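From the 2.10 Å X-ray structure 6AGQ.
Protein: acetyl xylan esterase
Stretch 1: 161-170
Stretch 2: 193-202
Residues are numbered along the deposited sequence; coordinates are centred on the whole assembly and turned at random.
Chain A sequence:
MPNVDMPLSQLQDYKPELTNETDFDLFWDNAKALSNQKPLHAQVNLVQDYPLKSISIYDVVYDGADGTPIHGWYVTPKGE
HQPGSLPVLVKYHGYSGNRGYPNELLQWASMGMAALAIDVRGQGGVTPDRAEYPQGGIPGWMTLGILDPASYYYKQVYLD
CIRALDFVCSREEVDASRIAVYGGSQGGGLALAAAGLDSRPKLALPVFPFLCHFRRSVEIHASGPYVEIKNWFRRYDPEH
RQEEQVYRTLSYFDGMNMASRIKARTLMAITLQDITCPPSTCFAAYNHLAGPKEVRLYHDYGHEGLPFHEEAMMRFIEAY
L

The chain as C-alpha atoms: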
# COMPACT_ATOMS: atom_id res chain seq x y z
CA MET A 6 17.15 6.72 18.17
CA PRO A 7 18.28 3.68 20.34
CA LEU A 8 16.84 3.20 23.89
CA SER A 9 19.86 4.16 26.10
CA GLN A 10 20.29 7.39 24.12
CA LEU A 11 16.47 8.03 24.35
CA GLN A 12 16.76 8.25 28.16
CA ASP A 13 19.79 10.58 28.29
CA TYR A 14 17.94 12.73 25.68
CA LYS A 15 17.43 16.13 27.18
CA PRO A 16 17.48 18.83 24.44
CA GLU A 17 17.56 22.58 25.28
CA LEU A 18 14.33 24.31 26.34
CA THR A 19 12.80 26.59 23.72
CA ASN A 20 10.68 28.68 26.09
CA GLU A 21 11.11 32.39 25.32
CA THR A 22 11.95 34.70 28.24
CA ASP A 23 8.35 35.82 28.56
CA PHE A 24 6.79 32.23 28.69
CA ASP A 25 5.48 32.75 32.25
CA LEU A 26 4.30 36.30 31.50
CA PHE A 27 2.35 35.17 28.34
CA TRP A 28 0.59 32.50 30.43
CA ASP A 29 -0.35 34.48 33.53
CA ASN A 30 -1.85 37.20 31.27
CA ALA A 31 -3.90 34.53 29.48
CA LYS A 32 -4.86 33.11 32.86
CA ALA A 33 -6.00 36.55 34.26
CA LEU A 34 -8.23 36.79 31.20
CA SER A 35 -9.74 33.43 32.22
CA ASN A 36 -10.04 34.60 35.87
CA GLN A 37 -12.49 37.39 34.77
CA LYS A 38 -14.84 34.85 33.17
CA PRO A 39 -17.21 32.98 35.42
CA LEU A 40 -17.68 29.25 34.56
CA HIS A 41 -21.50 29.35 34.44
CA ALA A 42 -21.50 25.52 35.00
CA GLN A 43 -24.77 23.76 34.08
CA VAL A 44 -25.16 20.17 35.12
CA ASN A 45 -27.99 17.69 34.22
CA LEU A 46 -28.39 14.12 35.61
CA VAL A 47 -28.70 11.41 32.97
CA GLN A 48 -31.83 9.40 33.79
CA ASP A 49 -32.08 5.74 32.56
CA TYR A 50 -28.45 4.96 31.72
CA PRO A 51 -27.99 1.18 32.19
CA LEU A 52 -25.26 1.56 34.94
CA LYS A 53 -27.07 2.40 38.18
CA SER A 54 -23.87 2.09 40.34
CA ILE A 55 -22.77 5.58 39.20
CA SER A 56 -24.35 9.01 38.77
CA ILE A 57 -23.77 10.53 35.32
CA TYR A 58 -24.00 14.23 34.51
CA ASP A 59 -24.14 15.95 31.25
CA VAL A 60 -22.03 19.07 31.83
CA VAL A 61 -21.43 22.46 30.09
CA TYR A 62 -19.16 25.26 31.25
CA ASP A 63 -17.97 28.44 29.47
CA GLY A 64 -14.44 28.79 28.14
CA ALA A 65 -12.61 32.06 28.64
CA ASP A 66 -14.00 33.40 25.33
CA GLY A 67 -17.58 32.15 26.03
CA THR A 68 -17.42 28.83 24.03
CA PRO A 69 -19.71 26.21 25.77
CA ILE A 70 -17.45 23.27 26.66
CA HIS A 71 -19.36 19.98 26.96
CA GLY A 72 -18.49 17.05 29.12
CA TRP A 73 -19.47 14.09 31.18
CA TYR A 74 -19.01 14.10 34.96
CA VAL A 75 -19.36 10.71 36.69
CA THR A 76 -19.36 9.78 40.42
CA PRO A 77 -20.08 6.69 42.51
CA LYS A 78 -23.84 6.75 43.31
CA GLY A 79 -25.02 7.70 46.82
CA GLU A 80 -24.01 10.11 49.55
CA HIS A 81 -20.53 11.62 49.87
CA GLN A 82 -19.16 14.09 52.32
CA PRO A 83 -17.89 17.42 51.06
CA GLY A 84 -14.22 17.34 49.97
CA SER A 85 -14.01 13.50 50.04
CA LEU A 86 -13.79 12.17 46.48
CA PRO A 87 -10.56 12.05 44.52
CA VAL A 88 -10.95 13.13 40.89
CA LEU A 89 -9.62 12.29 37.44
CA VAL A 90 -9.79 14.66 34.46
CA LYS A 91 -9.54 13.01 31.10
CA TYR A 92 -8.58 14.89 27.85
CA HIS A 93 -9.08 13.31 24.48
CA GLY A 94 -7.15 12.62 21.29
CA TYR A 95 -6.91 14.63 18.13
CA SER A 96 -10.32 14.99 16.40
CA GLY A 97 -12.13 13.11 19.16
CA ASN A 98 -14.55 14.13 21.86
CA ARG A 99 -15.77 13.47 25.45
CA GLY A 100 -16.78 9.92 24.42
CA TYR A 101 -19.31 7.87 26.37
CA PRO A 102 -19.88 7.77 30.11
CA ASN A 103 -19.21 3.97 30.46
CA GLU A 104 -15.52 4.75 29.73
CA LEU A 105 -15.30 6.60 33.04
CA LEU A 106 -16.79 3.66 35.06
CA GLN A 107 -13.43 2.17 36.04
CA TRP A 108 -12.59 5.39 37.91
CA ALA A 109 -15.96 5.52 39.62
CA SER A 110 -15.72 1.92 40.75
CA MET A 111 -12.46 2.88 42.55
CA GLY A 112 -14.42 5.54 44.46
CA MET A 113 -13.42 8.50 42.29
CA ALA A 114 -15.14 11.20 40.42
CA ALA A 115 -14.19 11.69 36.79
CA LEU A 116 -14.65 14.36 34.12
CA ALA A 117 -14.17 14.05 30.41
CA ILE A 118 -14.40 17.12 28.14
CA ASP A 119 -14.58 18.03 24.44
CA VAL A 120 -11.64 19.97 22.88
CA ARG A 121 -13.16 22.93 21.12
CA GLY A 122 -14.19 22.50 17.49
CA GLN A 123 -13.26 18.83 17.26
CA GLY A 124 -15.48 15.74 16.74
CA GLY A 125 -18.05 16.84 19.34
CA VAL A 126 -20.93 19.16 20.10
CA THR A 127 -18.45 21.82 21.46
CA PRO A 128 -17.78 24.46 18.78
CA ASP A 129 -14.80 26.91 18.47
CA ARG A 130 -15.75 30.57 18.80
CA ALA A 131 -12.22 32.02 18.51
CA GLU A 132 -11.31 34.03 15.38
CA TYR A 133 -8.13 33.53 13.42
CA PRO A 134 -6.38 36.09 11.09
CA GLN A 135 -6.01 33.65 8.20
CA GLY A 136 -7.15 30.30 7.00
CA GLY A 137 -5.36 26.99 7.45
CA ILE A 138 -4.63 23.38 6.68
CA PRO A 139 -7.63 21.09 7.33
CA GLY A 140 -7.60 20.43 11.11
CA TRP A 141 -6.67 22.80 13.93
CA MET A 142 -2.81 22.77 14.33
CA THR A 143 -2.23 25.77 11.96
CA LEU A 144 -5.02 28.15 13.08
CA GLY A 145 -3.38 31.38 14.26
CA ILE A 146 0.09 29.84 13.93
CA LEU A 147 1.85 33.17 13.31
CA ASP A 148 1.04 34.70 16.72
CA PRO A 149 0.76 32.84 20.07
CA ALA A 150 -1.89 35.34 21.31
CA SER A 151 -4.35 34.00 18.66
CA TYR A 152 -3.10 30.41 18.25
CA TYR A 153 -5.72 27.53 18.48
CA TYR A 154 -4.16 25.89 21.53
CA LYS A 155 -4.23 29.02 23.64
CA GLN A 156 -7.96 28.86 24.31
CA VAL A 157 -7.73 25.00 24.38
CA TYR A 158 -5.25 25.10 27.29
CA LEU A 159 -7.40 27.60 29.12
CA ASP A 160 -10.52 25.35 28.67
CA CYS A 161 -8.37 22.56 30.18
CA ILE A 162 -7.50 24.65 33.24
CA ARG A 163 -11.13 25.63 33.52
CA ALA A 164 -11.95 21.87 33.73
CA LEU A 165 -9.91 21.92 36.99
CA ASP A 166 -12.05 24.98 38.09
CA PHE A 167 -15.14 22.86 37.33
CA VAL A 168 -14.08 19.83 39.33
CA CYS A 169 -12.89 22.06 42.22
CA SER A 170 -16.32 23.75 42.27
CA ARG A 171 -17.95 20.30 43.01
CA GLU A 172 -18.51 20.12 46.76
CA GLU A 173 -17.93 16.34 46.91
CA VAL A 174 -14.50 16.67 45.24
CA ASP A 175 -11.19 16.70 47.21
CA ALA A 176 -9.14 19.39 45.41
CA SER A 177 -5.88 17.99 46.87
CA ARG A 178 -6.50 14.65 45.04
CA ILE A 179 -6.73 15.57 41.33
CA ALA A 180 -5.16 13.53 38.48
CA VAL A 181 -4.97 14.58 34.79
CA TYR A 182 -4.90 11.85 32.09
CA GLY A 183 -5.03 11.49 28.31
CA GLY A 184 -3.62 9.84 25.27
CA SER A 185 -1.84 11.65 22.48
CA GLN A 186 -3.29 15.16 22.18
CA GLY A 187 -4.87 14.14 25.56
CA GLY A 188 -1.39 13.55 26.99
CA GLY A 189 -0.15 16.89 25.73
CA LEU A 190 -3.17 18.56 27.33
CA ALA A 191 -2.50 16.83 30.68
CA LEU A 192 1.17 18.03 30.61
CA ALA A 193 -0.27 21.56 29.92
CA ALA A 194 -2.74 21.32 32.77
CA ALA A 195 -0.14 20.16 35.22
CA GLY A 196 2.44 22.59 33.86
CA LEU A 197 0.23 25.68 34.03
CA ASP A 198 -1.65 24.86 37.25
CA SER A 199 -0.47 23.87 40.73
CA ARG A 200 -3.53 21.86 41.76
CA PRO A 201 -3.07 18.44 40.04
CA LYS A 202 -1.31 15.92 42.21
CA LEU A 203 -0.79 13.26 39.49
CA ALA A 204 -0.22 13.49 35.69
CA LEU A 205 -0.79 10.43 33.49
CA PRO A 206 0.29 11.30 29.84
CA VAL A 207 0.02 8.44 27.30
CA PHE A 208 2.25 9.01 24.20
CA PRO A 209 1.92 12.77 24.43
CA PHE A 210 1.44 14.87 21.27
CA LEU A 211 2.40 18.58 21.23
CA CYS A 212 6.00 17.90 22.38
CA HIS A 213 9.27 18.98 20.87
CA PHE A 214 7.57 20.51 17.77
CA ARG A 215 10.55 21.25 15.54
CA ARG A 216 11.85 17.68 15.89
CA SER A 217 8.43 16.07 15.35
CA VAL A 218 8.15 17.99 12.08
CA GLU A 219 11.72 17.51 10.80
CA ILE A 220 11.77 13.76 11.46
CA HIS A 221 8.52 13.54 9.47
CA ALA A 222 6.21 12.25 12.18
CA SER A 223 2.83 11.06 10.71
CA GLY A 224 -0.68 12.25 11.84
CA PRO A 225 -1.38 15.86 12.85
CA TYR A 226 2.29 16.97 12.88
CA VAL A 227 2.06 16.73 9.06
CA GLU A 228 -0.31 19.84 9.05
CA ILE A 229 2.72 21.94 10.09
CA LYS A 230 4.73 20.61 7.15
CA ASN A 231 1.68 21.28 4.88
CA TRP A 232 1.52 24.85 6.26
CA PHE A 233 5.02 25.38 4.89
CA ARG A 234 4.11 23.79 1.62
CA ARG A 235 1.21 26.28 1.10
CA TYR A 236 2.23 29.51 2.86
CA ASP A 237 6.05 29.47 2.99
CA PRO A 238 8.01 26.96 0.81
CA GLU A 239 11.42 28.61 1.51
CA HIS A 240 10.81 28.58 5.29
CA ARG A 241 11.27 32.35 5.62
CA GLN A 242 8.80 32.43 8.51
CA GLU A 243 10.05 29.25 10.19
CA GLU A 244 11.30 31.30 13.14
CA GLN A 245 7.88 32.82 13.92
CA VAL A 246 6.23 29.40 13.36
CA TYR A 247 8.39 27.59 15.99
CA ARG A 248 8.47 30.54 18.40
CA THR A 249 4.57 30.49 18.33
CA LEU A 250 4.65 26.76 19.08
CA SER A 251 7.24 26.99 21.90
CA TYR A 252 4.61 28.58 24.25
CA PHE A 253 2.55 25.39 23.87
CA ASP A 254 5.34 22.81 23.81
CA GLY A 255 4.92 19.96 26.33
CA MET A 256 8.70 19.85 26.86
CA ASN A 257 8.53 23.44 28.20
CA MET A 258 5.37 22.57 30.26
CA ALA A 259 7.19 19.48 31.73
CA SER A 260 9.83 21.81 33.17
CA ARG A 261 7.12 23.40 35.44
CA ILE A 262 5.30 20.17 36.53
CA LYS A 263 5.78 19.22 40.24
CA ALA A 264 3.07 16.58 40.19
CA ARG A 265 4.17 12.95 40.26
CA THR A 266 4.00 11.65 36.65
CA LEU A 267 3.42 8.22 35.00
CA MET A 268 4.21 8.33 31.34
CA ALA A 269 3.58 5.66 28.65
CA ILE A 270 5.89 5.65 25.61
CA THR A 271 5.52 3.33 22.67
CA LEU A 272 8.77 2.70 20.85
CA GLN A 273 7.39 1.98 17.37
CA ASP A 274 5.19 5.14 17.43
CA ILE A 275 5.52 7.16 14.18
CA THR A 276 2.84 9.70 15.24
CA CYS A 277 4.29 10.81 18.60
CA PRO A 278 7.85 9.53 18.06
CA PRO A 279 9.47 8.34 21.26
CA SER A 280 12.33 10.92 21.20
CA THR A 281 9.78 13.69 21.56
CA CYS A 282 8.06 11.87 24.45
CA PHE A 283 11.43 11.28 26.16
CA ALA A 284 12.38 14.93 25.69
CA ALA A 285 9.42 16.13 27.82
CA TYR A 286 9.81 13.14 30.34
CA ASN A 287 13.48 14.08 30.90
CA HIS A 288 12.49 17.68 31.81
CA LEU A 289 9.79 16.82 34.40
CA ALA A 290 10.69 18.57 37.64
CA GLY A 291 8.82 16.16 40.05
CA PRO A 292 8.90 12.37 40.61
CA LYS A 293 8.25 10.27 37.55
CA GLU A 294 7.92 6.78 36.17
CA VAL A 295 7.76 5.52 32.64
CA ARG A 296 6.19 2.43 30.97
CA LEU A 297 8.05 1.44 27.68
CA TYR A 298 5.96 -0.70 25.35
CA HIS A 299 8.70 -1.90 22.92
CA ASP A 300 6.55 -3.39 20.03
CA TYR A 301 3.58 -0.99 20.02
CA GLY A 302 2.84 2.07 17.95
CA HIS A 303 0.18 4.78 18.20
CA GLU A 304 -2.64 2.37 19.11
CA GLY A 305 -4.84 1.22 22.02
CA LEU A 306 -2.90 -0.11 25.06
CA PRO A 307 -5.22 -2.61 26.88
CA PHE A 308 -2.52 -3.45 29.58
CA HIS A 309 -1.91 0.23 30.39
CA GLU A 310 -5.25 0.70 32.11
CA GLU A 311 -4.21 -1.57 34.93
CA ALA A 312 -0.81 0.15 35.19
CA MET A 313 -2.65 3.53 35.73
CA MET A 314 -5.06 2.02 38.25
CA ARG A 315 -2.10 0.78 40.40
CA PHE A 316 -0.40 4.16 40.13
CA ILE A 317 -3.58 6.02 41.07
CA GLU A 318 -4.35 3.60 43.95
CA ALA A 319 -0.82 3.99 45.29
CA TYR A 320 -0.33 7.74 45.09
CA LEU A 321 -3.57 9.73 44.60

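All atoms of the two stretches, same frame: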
# COMPACT_ATOMS: atom_id res chain seq x y z
N CYS A 161 -8.90 23.69 29.44
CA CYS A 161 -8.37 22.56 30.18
C CYS A 161 -8.09 22.90 31.60
O CYS A 161 -8.14 22.01 32.43
CB CYS A 161 -7.12 21.93 29.50
SG CYS A 161 -7.50 21.13 27.90
N ILE A 162 -7.69 24.15 31.86
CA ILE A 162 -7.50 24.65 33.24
C ILE A 162 -8.87 24.92 33.88
O ILE A 162 -9.13 24.68 35.10
CB ILE A 162 -6.62 25.93 33.23
CG1 ILE A 162 -5.13 25.54 33.03
CG2 ILE A 162 -6.80 26.81 34.49
CD1 ILE A 162 -4.27 26.73 32.58
N ARG A 163 -9.77 25.43 33.05
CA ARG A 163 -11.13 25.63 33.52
C ARG A 163 -11.87 24.31 33.85
O ARG A 163 -12.76 24.34 34.71
CB ARG A 163 -11.88 26.52 32.53
CG ARG A 163 -11.33 27.92 32.56
CD ARG A 163 -11.74 28.72 31.34
NE ARG A 163 -13.12 29.19 31.45
CZ ARG A 163 -13.54 30.22 32.16
NH1 ARG A 163 -12.69 31.00 32.88
NH2 ARG A 163 -14.85 30.51 32.13
N ALA A 164 -11.50 23.18 33.24
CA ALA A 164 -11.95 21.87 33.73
C ALA A 164 -11.50 21.58 35.18
O ALA A 164 -12.19 20.96 35.95
CB ALA A 164 -11.49 20.76 32.81
N LEU A 165 -10.33 22.05 35.57
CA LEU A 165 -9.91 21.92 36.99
C LEU A 165 -10.74 22.85 37.87
O LEU A 165 -11.08 22.46 38.97
CB LEU A 165 -8.44 22.24 37.18
CG LEU A 165 -7.48 21.56 36.22
CD1 LEU A 165 -6.07 22.17 36.34
CD2 LEU A 165 -7.48 20.05 36.40
N ASP A 166 -11.08 24.06 37.39
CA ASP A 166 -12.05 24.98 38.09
C ASP A 166 -13.40 24.28 38.25
O ASP A 166 -14.05 24.42 39.26
CB ASP A 166 -12.36 26.34 37.33
CG ASP A 166 -11.11 27.27 37.10
OD1 ASP A 166 -10.06 27.06 37.72
OD2 ASP A 166 -11.21 28.24 36.28
N PHE A 167 -13.86 23.59 37.21
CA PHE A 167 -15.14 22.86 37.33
C PHE A 167 -15.07 21.77 38.40
O PHE A 167 -15.94 21.74 39.30
CB PHE A 167 -15.62 22.23 36.04
CG PHE A 167 -16.88 21.40 36.21
CD1 PHE A 167 -18.13 22.00 36.26
CD2 PHE A 167 -16.80 19.98 36.36
CE1 PHE A 167 -19.28 21.22 36.46
CE2 PHE A 167 -17.94 19.20 36.52
CZ PHE A 167 -19.18 19.81 36.57
N VAL A 168 -14.08 20.88 38.34
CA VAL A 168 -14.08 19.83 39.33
C VAL A 168 -13.89 20.39 40.73
O VAL A 168 -14.49 19.85 41.67
CB VAL A 168 -13.13 18.63 39.04
CG1 VAL A 168 -13.55 17.94 37.76
CG2 VAL A 168 -11.64 18.97 39.05
N CYS A 169 -13.09 21.45 40.88
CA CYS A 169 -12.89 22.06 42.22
C CYS A 169 -14.15 22.76 42.77
O CYS A 169 -14.38 22.79 43.97
CB CYS A 169 -11.73 23.03 42.23
SG CYS A 169 -10.19 22.13 42.10
N SER A 170 -14.97 23.29 41.87
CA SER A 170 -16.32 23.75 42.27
C SER A 170 -17.31 22.65 42.74
O SER A 170 -18.34 23.01 43.33
CB SER A 170 -16.96 24.53 41.13
OG SER A 170 -17.49 23.62 40.17
N ALA A 193 0.08 20.12 29.85
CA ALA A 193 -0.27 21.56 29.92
C ALA A 193 -0.99 21.88 31.24
O ALA A 193 -0.75 22.89 31.89
CB ALA A 193 -1.16 21.95 28.74
N ALA A 194 -1.94 21.07 31.58
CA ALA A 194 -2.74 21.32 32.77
C ALA A 194 -1.89 21.30 34.00
O ALA A 194 -1.97 22.20 34.82
CB ALA A 194 -3.83 20.31 32.90
N ALA A 195 -1.05 20.28 34.10
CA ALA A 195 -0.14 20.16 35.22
C ALA A 195 1.00 21.18 35.18
O ALA A 195 1.55 21.53 36.21
CB ALA A 195 0.42 18.76 35.24
N GLY A 196 1.39 21.61 33.99
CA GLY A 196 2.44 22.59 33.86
C GLY A 196 2.04 24.00 34.20
O GLY A 196 2.82 24.74 34.76
N LEU A 197 0.81 24.35 33.84
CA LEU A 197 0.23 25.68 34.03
C LEU A 197 -0.62 25.85 35.31
O LEU A 197 -1.07 26.97 35.62
CB LEU A 197 -0.63 26.04 32.80
CG LEU A 197 0.15 26.14 31.47
CD1 LEU A 197 -0.73 26.61 30.33
CD2 LEU A 197 1.36 27.07 31.58
N ASP A 198 -0.83 24.78 36.06
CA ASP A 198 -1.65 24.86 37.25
C ASP A 198 -1.04 24.05 38.34
O ASP A 198 -0.63 22.93 38.08
CB ASP A 198 -3.07 24.30 36.94
CG ASP A 198 -4.13 24.80 37.93
OD1 ASP A 198 -4.72 25.87 37.66
OD2 ASP A 198 -4.40 24.13 38.96
N SER A 199 -1.05 24.57 39.56
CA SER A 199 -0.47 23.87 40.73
C SER A 199 -1.32 22.80 41.37
O SER A 199 -0.84 22.15 42.29
CB SER A 199 -0.19 24.83 41.89
OG SER A 199 0.58 25.90 41.46
N ARG A 200 -2.58 22.70 41.00
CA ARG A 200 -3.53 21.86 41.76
C ARG A 200 -3.37 20.33 41.54
O ARG A 200 -3.53 19.56 42.50
CB ARG A 200 -5.00 22.30 41.57
CG ARG A 200 -5.37 23.60 42.33
CD ARG A 200 -6.69 24.21 41.85
NE ARG A 200 -6.65 24.65 40.42
CZ ARG A 200 -7.66 25.22 39.76
NH1 ARG A 200 -8.81 25.47 40.36
NH2 ARG A 200 -7.52 25.57 38.48
N PRO A 201 -3.13 19.89 40.29
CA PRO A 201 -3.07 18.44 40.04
C PRO A 201 -1.94 17.79 40.81
O PRO A 201 -0.85 18.32 40.86
CB PRO A 201 -2.82 18.35 38.53
CG PRO A 201 -3.23 19.65 37.99
CD PRO A 201 -2.96 20.66 39.04
N LYS A 202 -2.26 16.67 41.46
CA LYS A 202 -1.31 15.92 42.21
C LYS A 202 -0.59 14.83 41.37
O LYS A 202 0.59 14.53 41.61
CB LYS A 202 -2.05 15.28 43.32
CG LYS A 202 -1.16 14.67 44.34
CD LYS A 202 -2.02 13.84 45.24
CE LYS A 202 -1.20 13.34 46.41
NZ LYS A 202 -2.15 12.69 47.35

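Which charged groups join the two stretches? A single arginine does most of the work. Arg200 reaches from the loop that follows the second helix and meets Asp166 on the first in a salt bridge, with NH2 of Arg200 3.0 Å from OD1 of Asp166 and well aligned for a hydrogen bond. A second, weak hydrogen bond runs from NH1 of Arg200 to the same OD1 of Asp166 at 3.3 Å, so one carboxylate oxygen lies near the plane of the guanidinium, at its edge, and takes both terminal nitrogens. The CA-to-CB bond of Asp166 points sideways to the other stretch, but its m rotamer brings the end of the side chain nearer. Arginine suits this position because it combines a long reach with several donors fanned out in one plane.

How is the guanidinium held in place for that bridge? Asp198, two residues earlier in the same loop, grips it from its own side. NE of Arg200 donates to OD2 of Asp198 at 2.7 Å in a nearly straight hydrogen bond, and NH2 of Arg200 donates to OD1 of Asp198 at 2.9 Å; both belong to a salt bridge. The backbone N of Arg200 also donates to OD2 of Asp198, at 3.1 Å, so the backbone of Arg200 and its guanidinium are tied to the same carboxylate. NH2 of Arg200 thus serves Asp198 and Asp166 together, linking an acid of the loop to an acid of the helix. The guanidinium is shared between two carboxylates.

Which apolar groups close the contact? Ile162 and Leu165, one helical turn apart, supply the greasy part from stretch 1. CD1 of Ile162 packs 3.7 Å from CB of Leu197, the end of the isoleucine coming nearer although its CA-to-CB bond runs sideways. The CA-to-CB bond of Leu165 points toward the other stretch, and its CD1 lies 4.1 Å from CG of Pro201. CD1 of Leu165 also lies against the carboxylate carbon CG of Asp198, 3.6 Å away, where the hydrocarbon meets the charged group. Both residues are buried, and their hydrocarbon side chains need no hydrogen-bond partners there. Ala194 is small, and here the backbones come close: its CA is 5.8 Å from the CA of Ile162.

How do the charged and apolar parts fit together? They meet at Leu165, whose CB lies over one face of the Arg200 guanidinium, 3.7 Å from NH2 of Arg200. That face has no hydrogens to donate, so a hydrocarbon neighbour costs it nothing while the donors in the plane remain free for the carboxylates. One turn further along the first helix, SG of Cys169 lies 4.0 Å from NH1 of Arg200, a modest contact beside the group. The two stretches bury 408 Å² in all, counting both sides, and Arg200 has more area covered than any other residue here.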